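Local coordinates for LanC-like protein GCR2 (PDB 3T33) that binds a zinc ion and may play a role in abscisic acid signalling as a plant member of the LanC-like protein family, at residues A[35-40]-A[367-372]; A[79-84]-A[388-393]; A[284-289]-A[332-337]; A[328-333]-A[377-382]; A[338-343]-A[360-365]. All coordinates share one frame; numbering follows the deposited sequence. Where two conformers were deposited one is given.

Interaction 1 of 5, residues A[35-40]-A[367-372]; sequences DSLTKL and LDKSEK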
# COMPACT_ATOMS: atom_id res chain seq x y z
N ASP A 35 11.71 14.03 25.32
CA ASP A 35 10.33 13.64 25.64
C ASP A 35 10.12 12.14 25.41
O ASP A 35 11.08 11.38 25.37
CB ASP A 35 9.34 14.45 24.80
CG ASP A 35 9.62 14.35 23.31
OD1 ASP A 35 10.27 13.37 22.89
OD2 ASP A 35 9.21 15.26 22.56
N SER A 36 8.86 11.72 25.26
CA SER A 36 8.58 10.30 25.04
C SER A 36 8.85 9.92 23.57
O SER A 36 9.40 8.89 23.29
CB SER A 36 7.16 9.97 25.49
OG SER A 36 6.24 10.78 24.79
N LEU A 37 8.50 10.82 22.66
CA LEU A 37 8.80 10.69 21.26
C LEU A 37 10.31 10.54 20.94
O LEU A 37 10.69 9.63 20.18
CB LEU A 37 8.21 11.88 20.52
CG LEU A 37 7.92 11.77 19.00
CD1 LEU A 37 8.75 12.65 18.16
CD2 LEU A 37 7.86 10.30 18.42
N THR A 38 11.17 11.40 21.52
CA THR A 38 12.59 11.35 21.20
C THR A 38 13.16 10.09 21.76
O THR A 38 14.06 9.53 21.20
CB THR A 38 13.39 12.60 21.77
OG1 THR A 38 13.02 12.77 23.14
CG2 THR A 38 13.03 13.89 21.00
N LYS A 39 12.65 9.64 22.90
CA LYS A 39 13.16 8.41 23.49
C LYS A 39 12.85 7.21 22.58
O LYS A 39 13.72 6.38 22.33
CB LYS A 39 12.62 8.23 24.91
CG LYS A 39 13.16 9.38 25.83
CD LYS A 39 12.83 9.18 27.33
CE LYS A 39 13.39 10.34 28.20
NZ LYS A 39 13.85 9.89 29.58
N LEU A 40 11.63 7.14 22.06
CA LEU A 40 11.29 6.15 21.03
C LEU A 40 12.30 6.19 19.86
O LEU A 40 12.81 5.16 19.43
CB LEU A 40 9.87 6.40 20.49
CG LEU A 40 8.69 6.07 21.37
CD1 LEU A 40 7.35 6.53 20.76
CD2 LEU A 40 8.71 4.58 21.45
N LEU A 367 2.67 6.13 17.09
CA LEU A 367 2.47 5.50 18.40
C LEU A 367 2.39 6.52 19.55
O LEU A 367 1.57 6.39 20.49
CB LEU A 367 3.56 4.51 18.68
CG LEU A 367 3.49 3.60 19.92
CD1 LEU A 367 4.18 2.32 19.55
CD2 LEU A 367 4.21 4.17 21.11
N ASP A 368 3.22 7.55 19.47
CA ASP A 368 3.32 8.49 20.60
C ASP A 368 2.10 9.44 20.66
O ASP A 368 1.60 9.75 21.75
CB ASP A 368 4.67 9.26 20.53
CG ASP A 368 5.02 10.00 21.85
OD1 ASP A 368 5.35 9.34 22.87
OD2 ASP A 368 4.98 11.24 21.85
N LYS A 369 1.61 9.83 19.50
CA LYS A 369 0.71 10.96 19.40
C LYS A 369 -0.70 10.64 18.93
O LYS A 369 -1.62 11.45 19.18
CB LYS A 369 1.27 12.04 18.45
CG LYS A 369 2.72 12.55 18.72
CD LYS A 369 2.85 13.40 19.97
CE LYS A 369 4.32 13.68 20.30
NZ LYS A 369 4.39 14.98 21.03
N SER A 370 -0.88 9.52 18.20
CA SER A 370 -2.10 9.36 17.39
C SER A 370 -3.41 9.30 18.20
O SER A 370 -4.36 9.98 17.86
CB SER A 370 -2.03 8.22 16.34
OG SER A 370 -1.95 6.94 16.92
N GLU A 371 -3.44 8.52 19.26
CA GLU A 371 -4.63 8.39 20.08
C GLU A 371 -5.08 9.78 20.59
O GLU A 371 -6.25 10.16 20.43
CB GLU A 371 -4.35 7.43 21.22
CG GLU A 371 -5.54 7.03 22.08
CD GLU A 371 -5.19 5.87 23.01
OE1 GLU A 371 -4.05 5.34 22.90
OE2 GLU A 371 -6.06 5.48 23.84
N LYS A 372 -4.13 10.56 21.14
CA LYS A 372 -4.45 11.85 21.63
C LYS A 372 -4.91 12.77 20.48
O LYS A 372 -5.87 13.52 20.62
CB LYS A 372 -3.26 12.46 22.37
CG LYS A 372 -3.63 13.13 23.70
CD LYS A 372 -2.74 14.37 23.99
CE LYS A 372 -2.60 14.63 25.51
NZ LYS A 372 -3.89 14.53 26.31
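S36 and D368 supply the polar link between two helices, and leucines packed beside them supply the apolar one. The S36 hydroxyl donates from OG to D368 OD1 over 2.6 Å, on the syn lone pair, the side facing the second carboxylate oxygen. S36 OG sits between the backbone N and the carbonyl carbon (chi1 58°), while D368 CG is anti to its own N (chi1 -165°), which points CG toward the other helix. The other oxygen, OD2, lies 3.6 Å from L37 CB and has K369 NZ as a long salt-bridge partner at 3.9 Å.

Among the apolar contacts, L40 CD1 does most of the touching: it meets D368 CB at 3.8 Å and L367 CD2 at 3.9 Å. Both L37 and L40 also rest on S364, one turn before D368 in helix 353-375, and L367 continues the packing onto L52 and Y55 of helix 45-69.

A third kind of interaction is capping. D35 OD1 accepts from T38 N at 2.6 Å and also takes the T38 hydroxyl from above its carboxylate plane. With D368 beside the same N-terminal turn, the helix end probably stabilises both negative groups. The short segments run at 142° with axes 10.2 Å apart at their closest, a side-chain N-capped helix docked obliquely, only roughly antiparallel, onto helix 353-375 in the all-helical LanC-like fold.

Interaction 2 of 5, residues A[79-84]-A[388-393]; sequences NLYTGV and LFEGIG
Y81 and F389 form the centre of this contact, meeting through both backbone and side chain. F389 N donates to Y81 O over 3.0 Å, and the same residue sets its CB over one face of the tyrosine ring as a CH-pi contact, 3.7 Å from the centroid and 20° off the normal. Y81 CG, anti to the backbone N (chi1 -172°), is turned back toward F389. The two rings are nearly parallel, with planes 23° apart, but slid so far that they barely overlap. At the edge of the tyrosine, E390 OE2 comes within 3.8 Å of CE1; the carboxylate's OE1 is held by R384 N.

Beside this pair, L80 CD2 meets F389 CE1 at 3.8 Å, and L80 CG meets L388 CD1 at 3.9 Å. Next to the direct bond, one water joins the backbones, donating to L80 O and G83 O and accepting from L388 N at 2.8 Å. N79 braces the turn: its OD1 accepts from T82 N at 3.0 Å and also from G83 N, an Asx motif.

The Y81 side chain comes about 3 Å from that of zinc ligand C333, consistent with the two loops walling part of the LanC-like zinc site.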
# COMPACT_ATOMS: atom_id res chain seq x y z
N ASN A 79 -15.34 -5.54 1.28
CA ASN A 79 -14.09 -5.34 0.60
C ASN A 79 -12.86 -5.05 1.46
O ASN A 79 -12.98 -4.90 2.65
CB ASN A 79 -14.23 -4.37 -0.57
CG ASN A 79 -14.19 -2.94 -0.16
OD1 ASN A 79 -13.94 -2.62 0.96
ND2 ASN A 79 -14.44 -2.07 -1.09
N LEU A 80 -11.69 -5.00 0.84
CA LEU A 80 -10.44 -4.86 1.62
C LEU A 80 -10.33 -3.45 2.18
O LEU A 80 -9.87 -3.24 3.32
CB LEU A 80 -9.22 -5.19 0.75
CG LEU A 80 -7.89 -5.29 1.46
CD1 LEU A 80 -7.73 -6.64 2.19
CD2 LEU A 80 -6.71 -5.03 0.47
N TYR A 81 -10.80 -2.52 1.35
CA TYR A 81 -10.58 -1.08 1.47
C TYR A 81 -11.24 -0.53 2.70
O TYR A 81 -10.57 0.15 3.52
CB TYR A 81 -11.17 -0.36 0.24
CG TYR A 81 -10.82 1.09 0.21
CD1 TYR A 81 -11.64 2.03 0.77
CD2 TYR A 81 -9.61 1.51 -0.35
CE1 TYR A 81 -11.27 3.35 0.78
CE2 TYR A 81 -9.25 2.79 -0.35
CZ TYR A 81 -10.06 3.70 0.22
OH TYR A 81 -9.68 4.99 0.19
N THR A 82 -12.54 -0.81 2.87
CA THR A 82 -13.24 -0.39 4.08
C THR A 82 -13.98 -1.52 4.80
O THR A 82 -14.43 -1.37 5.93
CB THR A 82 -14.18 0.83 3.85
OG1 THR A 82 -15.02 0.61 2.69
CG2 THR A 82 -13.39 2.08 3.64
N GLY A 83 -14.12 -2.67 4.17
CA GLY A 83 -14.97 -3.70 4.75
C GLY A 83 -14.21 -4.76 5.51
O GLY A 83 -13.03 -4.55 5.97
N VAL A 84 -14.82 -5.93 5.60
CA VAL A 84 -14.39 -6.90 6.55
C VAL A 84 -13.16 -7.67 6.06
O VAL A 84 -12.41 -8.21 6.85
CB VAL A 84 -15.59 -7.81 6.97
CG1 VAL A 84 -15.09 -9.04 7.72
CG2 VAL A 84 -16.57 -7.00 7.81
N LEU A 388 -9.02 -1.11 7.03
CA LEU A 388 -7.68 -1.23 6.58
C LEU A 388 -7.20 0.08 5.91
O LEU A 388 -6.15 0.61 6.28
CB LEU A 388 -7.58 -2.39 5.63
CG LEU A 388 -6.34 -3.30 5.66
CD1 LEU A 388 -5.75 -3.51 4.26
CD2 LEU A 388 -5.24 -2.90 6.67
N PHE A 389 -7.95 0.62 4.92
CA PHE A 389 -7.44 1.77 4.16
C PHE A 389 -7.67 3.16 4.73
O PHE A 389 -7.04 4.12 4.30
CB PHE A 389 -7.78 1.69 2.68
CG PHE A 389 -6.83 0.80 1.87
CD1 PHE A 389 -6.80 -0.57 2.07
CD2 PHE A 389 -5.97 1.36 0.91
CE1 PHE A 389 -5.88 -1.38 1.37
CE2 PHE A 389 -5.09 0.56 0.18
CZ PHE A 389 -5.02 -0.83 0.42
N GLU A 390 -8.49 3.29 5.75
CA GLU A 390 -8.84 4.61 6.25
C GLU A 390 -8.61 4.69 7.73
O GLU A 390 -8.23 5.76 8.24
CB GLU A 390 -10.31 4.91 6.01
CG GLU A 390 -10.64 5.24 4.57
CD GLU A 390 -12.15 5.53 4.32
OE1 GLU A 390 -13.00 5.26 5.23
OE2 GLU A 390 -12.47 6.03 3.20
N GLY A 391 -8.90 3.59 8.42
CA GLY A 391 -8.83 3.61 9.89
C GLY A 391 -7.57 2.97 10.49
O GLY A 391 -6.51 2.87 9.82
N ILE A 392 -7.71 2.51 11.73
CA ILE A 392 -6.55 2.11 12.49
C ILE A 392 -6.14 0.71 12.11
O ILE A 392 -5.07 0.25 12.49
CB ILE A 392 -6.73 2.22 14.04
CG1 ILE A 392 -7.86 1.32 14.57
CG2 ILE A 392 -6.99 3.62 14.43
CD1 ILE A 392 -8.00 1.31 16.07
N GLY A 393 -7.02 -0.01 11.42
CA GLY A 393 -6.64 -1.32 10.82
C GLY A 393 -5.29 -1.20 10.08
O GLY A 393 -4.44 -2.06 10.19
O HOH W 1 -10.95 -2.46 5.61

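Interaction 3 of 5, residues A[284-289]-A[332-337]; sequences LVHWCH and ICHGIS. With ZN (zinc ion), chain B.
H286 and H334 set their imidazole rings obliquely to each other, planes 37° apart and centroids separated by 5.1 Å. How closely H334 CB approaches the first ring is doubtful in the model. L284 CB lies over one face of the H286 ring.

W287 follows, with CG anti to the backbone N (chi1 174°), and presents the edge of its indole to the other segment: C333 SG lies near the ring plane, 3.8 Å from CE3. Beyond the contact, F410 stacks on the indole and Y413 meets it edge-to-face. The backbone N of W287 donates to a water at 3.0 Å; this water also accepts from G335 N, at the N-cap position of helix 336-350, and donates to C333 O. C288 N donates to the same carbonyl, although the oxygen's position is less sure because it clashes with W287 CB.

C288 then turns to the metal. Its SG stands between the backbone N and the carbonyl carbon (chi1 56°) and binds zinc at 2.2 Å. From the other loop, C333 SG binds zinc at 2.3 Å and H334 ND1 binds it at 1.9 Å, while one atom from elsewhere completes four ligands. At the end of the segment, H289 O accepts from H286 N over 2.7 Å, closing a short turn, and the H289 ring meets that of Y229. Two cysteines and a histidine gathered from separate interhelical loops form the zinc site of the LanC family, as in the bacterial lanthionine cyclases.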
# COMPACT_ATOMS: atom_id res chain seq x y z
N LEU A 284 -2.10 17.62 -2.52
CA LEU A 284 -2.18 16.24 -2.03
C LEU A 284 -0.85 15.46 -1.98
O LEU A 284 -0.14 15.35 -2.98
CB LEU A 284 -3.26 15.45 -2.82
CG LEU A 284 -4.68 16.07 -2.76
CD1 LEU A 284 -5.69 15.26 -3.52
CD2 LEU A 284 -5.21 16.41 -1.32
N VAL A 285 -0.53 14.93 -0.81
CA VAL A 285 0.71 14.11 -0.63
C VAL A 285 0.26 12.78 -0.02
O VAL A 285 0.39 12.56 1.18
CB VAL A 285 1.74 14.84 0.27
CG1 VAL A 285 3.04 14.02 0.43
CG2 VAL A 285 2.03 16.24 -0.28
N HIS A 286 -0.36 11.93 -0.84
CA HIS A 286 -1.06 10.72 -0.34
C HIS A 286 -0.53 9.58 -1.15
O HIS A 286 0.03 9.80 -2.23
CB HIS A 286 -2.56 10.72 -0.69
CG HIS A 286 -3.37 11.85 -0.12
ND1 HIS A 286 -2.92 12.68 0.89
CD2 HIS A 286 -4.66 12.22 -0.36
CE1 HIS A 286 -3.88 13.55 1.21
NE2 HIS A 286 -4.96 13.25 0.50
N TRP A 287 -0.71 8.36 -0.64
CA TRP A 287 -0.61 7.18 -1.46
C TRP A 287 -1.58 7.40 -2.63
O TRP A 287 -1.23 7.15 -3.75
CB TRP A 287 -1.11 5.95 -0.71
CG TRP A 287 -1.13 4.78 -1.60
CD1 TRP A 287 -0.05 4.16 -2.14
CD2 TRP A 287 -2.28 4.11 -2.13
NE1 TRP A 287 -0.45 3.12 -2.94
CE2 TRP A 287 -1.82 3.08 -2.97
CE3 TRP A 287 -3.66 4.30 -1.99
CZ2 TRP A 287 -2.69 2.22 -3.68
CZ3 TRP A 287 -4.52 3.43 -2.67
CH2 TRP A 287 -4.03 2.40 -3.49
N CYS A 288 -2.83 7.76 -2.35
CA CYS A 288 -3.84 7.74 -3.43
C CYS A 288 -3.50 8.77 -4.49
O CYS A 288 -3.49 8.44 -5.66
CB CYS A 288 -5.29 7.77 -2.93
SG CYS A 288 -5.65 9.13 -1.91
N HIS A 289 -3.10 9.97 -4.08
CA HIS A 289 -2.67 11.03 -5.02
C HIS A 289 -1.42 11.72 -4.49
O HIS A 289 -1.36 12.10 -3.31
CB HIS A 289 -3.76 12.11 -5.16
CG HIS A 289 -5.12 11.58 -5.52
ND1 HIS A 289 -5.43 11.10 -6.78
CD2 HIS A 289 -6.26 11.47 -4.78
CE1 HIS A 289 -6.69 10.70 -6.79
NE2 HIS A 289 -7.22 10.91 -5.59
N ILE A 332 -3.86 4.43 5.72
CA ILE A 332 -3.06 3.90 4.67
C ILE A 332 -3.23 4.66 3.35
O ILE A 332 -2.23 5.10 2.77
CB ILE A 332 -3.39 2.41 4.48
CG1 ILE A 332 -2.78 1.56 5.61
CG2 ILE A 332 -2.94 1.89 3.11
CD1 ILE A 332 -1.28 1.40 5.59
N CYS A 333 -4.47 4.82 2.90
CA CYS A 333 -4.75 5.52 1.65
C CYS A 333 -4.08 6.89 1.63
O CYS A 333 -3.17 7.14 0.84
CB CYS A 333 -6.26 5.68 1.45
SG CYS A 333 -6.79 5.68 -0.28
N HIS A 334 -4.52 7.78 2.52
CA HIS A 334 -3.96 9.12 2.60
C HIS A 334 -3.70 9.52 4.05
O HIS A 334 -4.43 10.32 4.63
CB HIS A 334 -4.90 10.14 1.95
CG HIS A 334 -6.35 9.77 2.03
ND1 HIS A 334 -6.99 9.04 1.06
CD2 HIS A 334 -7.28 10.02 2.99
CE1 HIS A 334 -8.26 8.86 1.40
NE2 HIS A 334 -8.45 9.45 2.57
N GLY A 335 -2.65 8.95 4.63
CA GLY A 335 -2.29 9.24 6.01
C GLY A 335 -0.85 8.89 6.32
O GLY A 335 -0.05 8.64 5.42
N ILE A 336 -0.51 8.86 7.61
CA ILE A 336 0.83 8.54 8.05
C ILE A 336 1.16 7.05 7.94
O ILE A 336 2.17 6.69 7.35
CB ILE A 336 1.11 9.09 9.46
CG1 ILE A 336 0.87 10.61 9.44
CG2 ILE A 336 2.56 8.75 9.89
CD1 ILE A 336 0.88 11.31 10.83
N SER A 337 0.30 6.14 8.39
CA SER A 337 0.64 4.71 8.25
C SER A 337 1.04 4.41 6.78
O SER A 337 1.98 3.65 6.51
CB SER A 337 -0.49 3.78 8.72
OG SER A 337 -0.99 4.10 10.03
ZN ZN B . -6.87 7.96 -0.48
O HOH W 2 -1.06 7.58 2.22

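Interaction 4 of 5, residues A[328-333]-A[377-382]; sequences KRVGIC and GQMHGG. With ZN (zinc ion), chain B.
V330 meets the sulfur of M379, and the two side chains cross at about a right angle. M379 is extended as far as SD, with CG anti to the backbone N (chi1 -179°) and SD anti to CA (chi2 178°), which brings the sulfur to 3.8 Å from V330 CB. The chain then bends at chi3, turning CE aside. V330 CG1, set between the backbone N and the carbonyl carbon (chi1 73°), reaches G381 O at 3.9 Å. L366 packs on V330, while F365 and I336 pack on M379, so this side of the contact faces the helices.

The lysine, arginine and histidine touch mainly through the bases of their chains. K328 lays CB and CD near Q378 O, at 3.6 and 3.7 Å, before its amino end leads off. R329 and H380 meet at CG and CB, 4.1 Å apart; the arginine then runs extended to NE, and its side chain packs on H334.

Two backbone bonds bracket R329. H380 N donates to K328 O at 2.8 Å, and H380 O accepts from V330 N at 3.3 Å. This is the bonding pattern of a single parallel beta bridge, formed here between two interhelical loops of an otherwise helical fold. Four residues beyond R329, the first of these loops delivers C333 to the zinc ion.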
# COMPACT_ATOMS: atom_id res chain seq x y z
N LYS A 328 -2.38 14.94 8.61
CA LYS A 328 -3.27 14.96 9.78
C LYS A 328 -4.35 13.87 9.72
O LYS A 328 -5.47 14.07 10.19
CB LYS A 328 -3.92 16.34 9.93
CG LYS A 328 -2.93 17.49 10.04
CD LYS A 328 -3.57 18.71 10.66
CE LYS A 328 -2.89 19.99 10.19
NZ LYS A 328 -2.68 20.95 11.31
N ARG A 329 -3.99 12.72 9.15
CA ARG A 329 -4.86 11.56 9.05
C ARG A 329 -4.01 10.33 9.31
O ARG A 329 -2.82 10.30 8.95
CB ARG A 329 -5.37 11.47 7.65
CG ARG A 329 -5.90 12.79 7.20
CD ARG A 329 -6.22 12.75 5.80
NE ARG A 329 -6.86 14.02 5.46
CZ ARG A 329 -7.45 14.26 4.31
NH1 ARG A 329 -7.48 13.30 3.40
NH2 ARG A 329 -8.00 15.45 4.09
N VAL A 330 -4.63 9.32 9.90
CA VAL A 330 -3.92 8.22 10.50
C VAL A 330 -3.55 7.13 9.47
O VAL A 330 -2.56 6.42 9.68
CB VAL A 330 -4.83 7.60 11.60
CG1 VAL A 330 -6.00 6.79 10.95
CG2 VAL A 330 -4.02 6.70 12.65
N GLY A 331 -4.31 7.02 8.37
CA GLY A 331 -4.46 5.78 7.63
C GLY A 331 -3.50 5.45 6.51
O GLY A 331 -2.48 6.06 6.36
N ILE A 332 -3.86 4.43 5.72
CA ILE A 332 -3.06 3.90 4.67
C ILE A 332 -3.23 4.66 3.35
O ILE A 332 -2.23 5.10 2.77
CB ILE A 332 -3.39 2.41 4.48
CG1 ILE A 332 -2.78 1.56 5.61
CG2 ILE A 332 -2.94 1.89 3.11
CD1 ILE A 332 -1.28 1.40 5.59
N CYS A 333 -4.47 4.82 2.90
CA CYS A 333 -4.75 5.52 1.65
C CYS A 333 -4.08 6.89 1.63
O CYS A 333 -3.17 7.14 0.84
CB CYS A 333 -6.26 5.68 1.45
SG CYS A 333 -6.79 5.68 -0.28
N GLY A 377 -9.62 15.56 17.64
CA GLY A 377 -9.93 16.04 16.29
C GLY A 377 -8.85 16.80 15.52
O GLY A 377 -9.16 17.41 14.50
N GLN A 378 -7.59 16.77 15.99
CA GLN A 378 -6.46 17.31 15.19
C GLN A 378 -5.94 16.29 14.15
O GLN A 378 -5.28 16.65 13.21
CB GLN A 378 -5.28 17.78 16.04
CG GLN A 378 -5.56 18.17 17.49
CD GLN A 378 -4.29 18.64 18.19
OE1 GLN A 378 -3.40 19.25 17.55
NE2 GLN A 378 -4.19 18.36 19.50
N MET A 379 -6.23 15.01 14.37
CA MET A 379 -5.98 13.96 13.38
C MET A 379 -7.30 13.26 13.05
O MET A 379 -8.08 12.87 13.93
CB MET A 379 -4.92 12.95 13.86
CG MET A 379 -4.59 11.80 12.84
SD MET A 379 -3.28 10.63 13.38
CE MET A 379 -1.83 11.65 13.20
N HIS A 380 -7.55 13.14 11.76
CA HIS A 380 -8.74 12.52 11.30
C HIS A 380 -8.50 11.00 11.39
O HIS A 380 -7.46 10.49 10.99
CB HIS A 380 -8.97 12.99 9.87
CG HIS A 380 -10.24 12.49 9.30
ND1 HIS A 380 -10.32 11.32 8.58
CD2 HIS A 380 -11.51 12.96 9.39
CE1 HIS A 380 -11.57 11.12 8.20
NE2 HIS A 380 -12.31 12.09 8.70
N GLY A 381 -9.45 10.27 11.97
CA GLY A 381 -9.24 8.85 12.18
C GLY A 381 -9.78 7.91 11.11
O GLY A 381 -9.90 6.71 11.35
N GLY A 382 -10.11 8.45 9.93
CA GLY A 382 -10.87 7.69 8.89
C GLY A 382 -12.41 7.72 9.03
O GLY A 382 -12.96 7.74 10.15
ZN ZN B . -6.87 7.96 -0.48

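Interaction 5 of 5, residues A[338-343]-A[360-365]; sequences GNTYVF and KAFASF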
# COMPACT_ATOMS: atom_id res chain seq x y z
N GLY A 338 0.34 5.04 5.82
CA GLY A 338 0.56 4.73 4.40
C GLY A 338 1.83 5.39 3.92
O GLY A 338 2.63 4.75 3.21
N ASN A 339 2.03 6.66 4.29
CA ASN A 339 3.29 7.34 3.91
C ASN A 339 4.60 6.71 4.52
O ASN A 339 5.66 6.75 3.90
CB ASN A 339 3.19 8.83 4.14
CG ASN A 339 2.09 9.46 3.28
OD1 ASN A 339 1.80 10.62 3.41
ND2 ASN A 339 1.45 8.69 2.47
N THR A 340 4.48 6.05 5.67
CA THR A 340 5.59 5.29 6.20
C THR A 340 6.24 4.35 5.18
O THR A 340 7.48 4.22 5.14
CB THR A 340 5.11 4.46 7.44
OG1 THR A 340 4.67 5.41 8.39
CG2 THR A 340 6.24 3.67 8.05
N TYR A 341 5.41 3.71 4.36
CA TYR A 341 5.87 2.73 3.37
C TYR A 341 6.77 3.35 2.36
O TYR A 341 7.65 2.68 1.76
CB TYR A 341 4.70 2.03 2.67
CG TYR A 341 4.12 0.85 3.48
CD1 TYR A 341 4.74 -0.40 3.48
CD2 TYR A 341 2.98 1.01 4.26
CE1 TYR A 341 4.21 -1.46 4.27
CE2 TYR A 341 2.47 -0.04 5.04
CZ TYR A 341 3.06 -1.26 5.02
OH TYR A 341 2.53 -2.32 5.76
N VAL A 342 6.60 4.64 2.14
CA VAL A 342 7.60 5.28 1.26
C VAL A 342 9.03 5.06 1.81
O VAL A 342 9.93 4.61 1.07
CB VAL A 342 7.33 6.81 1.09
CG1 VAL A 342 8.41 7.41 0.27
CG2 VAL A 342 6.02 7.03 0.36
N PHE A 343 9.25 5.33 3.09
CA PHE A 343 10.59 5.13 3.66
C PHE A 343 11.06 3.71 3.68
O PHE A 343 12.18 3.43 3.34
CB PHE A 343 10.68 5.84 5.02
CG PHE A 343 10.15 7.24 4.96
CD1 PHE A 343 10.64 8.11 3.99
CD2 PHE A 343 9.14 7.66 5.81
CE1 PHE A 343 10.18 9.42 3.93
CE2 PHE A 343 8.67 8.95 5.77
CZ PHE A 343 9.16 9.84 4.80
N LYS A 360 10.87 4.71 10.90
CA LYS A 360 10.80 4.63 12.36
C LYS A 360 10.24 5.92 12.97
O LYS A 360 9.42 5.89 13.90
CB LYS A 360 12.20 4.23 12.90
CG LYS A 360 12.49 4.43 14.33
CD LYS A 360 13.93 3.91 14.63
CE LYS A 360 14.19 3.79 16.15
NZ LYS A 360 15.64 3.74 16.42
N ALA A 361 10.64 7.06 12.44
CA ALA A 361 10.13 8.34 12.96
C ALA A 361 8.62 8.45 12.69
O ALA A 361 7.87 8.90 13.55
CB ALA A 361 10.86 9.52 12.34
N PHE A 362 8.16 8.04 11.51
CA PHE A 362 6.71 8.22 11.26
C PHE A 362 5.94 7.25 12.15
O PHE A 362 4.95 7.60 12.71
CB PHE A 362 6.38 8.00 9.79
CG PHE A 362 6.42 9.24 8.95
CD1 PHE A 362 7.34 10.25 9.19
CD2 PHE A 362 5.52 9.38 7.86
CE1 PHE A 362 7.39 11.40 8.39
CE2 PHE A 362 5.56 10.50 7.04
CZ PHE A 362 6.52 11.53 7.30
N ALA A 363 6.43 6.03 12.30
CA ALA A 363 5.79 5.08 13.17
C ALA A 363 5.80 5.52 14.64
O ALA A 363 4.80 5.33 15.36
CB ALA A 363 6.42 3.72 13.03
N SER A 364 6.94 6.07 15.09
CA SER A 364 7.00 6.63 16.45
C SER A 364 6.06 7.75 16.64
O SER A 364 5.39 7.80 17.68
CB SER A 364 8.41 7.08 16.79
OG SER A 364 9.26 5.99 16.54
N PHE A 365 5.96 8.64 15.65
CA PHE A 365 4.98 9.73 15.73
C PHE A 365 3.58 9.19 15.99
O PHE A 365 2.90 9.59 16.96
CB PHE A 365 4.97 10.57 14.46
CG PHE A 365 3.95 11.72 14.49
CD1 PHE A 365 2.66 11.54 14.01
CD2 PHE A 365 4.31 12.97 15.01
CE1 PHE A 365 1.70 12.61 14.08
CE2 PHE A 365 3.38 14.02 15.07
CZ PHE A 365 2.08 13.84 14.61
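Two consecutive helices, 336-350 and 353-375, form an antiparallel helical hairpin, the building element of alpha/alpha barrels such as the LanC fold, and F362 fills the seam by packing against F343, T340 and N339. The short helical segments run at 158° to each other, with their axes 9.1 Å apart at closest approach.

The aromatic pair is T-shaped. F343 directs its edge at F362, CE2 standing 3.5 Å above the plane and over the centre of the ring, with centroids 4.9 Å apart and planes at 87°. That atom is nearly equidistant from the six carbons beneath it, the closest being CZ and CE2 of F362, each at 3.7 Å. F343 CG lies anti to its carbonyl carbon (chi1 -48°), which points CG toward the neighbouring helix.

Around the rim of the same F362 ring come T340 OG1 and N339 CB, both near its plane. T340 OG1 is 3.4 Å from F362 CB, and N339 CB is 4.1 Å from F362 CE2. The threonine hydroxyl is bonded to I336 O in its own helix. M398 of helix 392-402 touches both T340 and A363, lying against the two helices together.

A second intrahelical bond lies at S364: its OG donates to K360 O at 2.6 Å, reaching that oxygen from the opposite face to its own N. Both hydroxyls therefore bond within their own helices, and the buried seam is held by dispersion and by the attraction of the aromatic C-H edge of F343 for the pi face of F362.

Interactions 3 and 4 share the zinc ligand C333, and interaction 2 borders the site: Y81 OH lies 3.0 Å from C333 SG, and F389 O lies 3.0 Å from C333 N, a probable hydrogen bond. The bridge of interaction 4 leads into the helix of interactions 3 and 5 through further probable backbone bonds, I336 N to R329 O and G338 N to G331 O, each 3.0 Å. Helix 353-375 then links interaction 5 to interaction 1, where L37 CD2 packs 3.6 Å from S364 C. Measured between centres, interaction 5 lies about 11 Å and interaction 1 about 21 Å from interaction 3, which holds the zinc ligands.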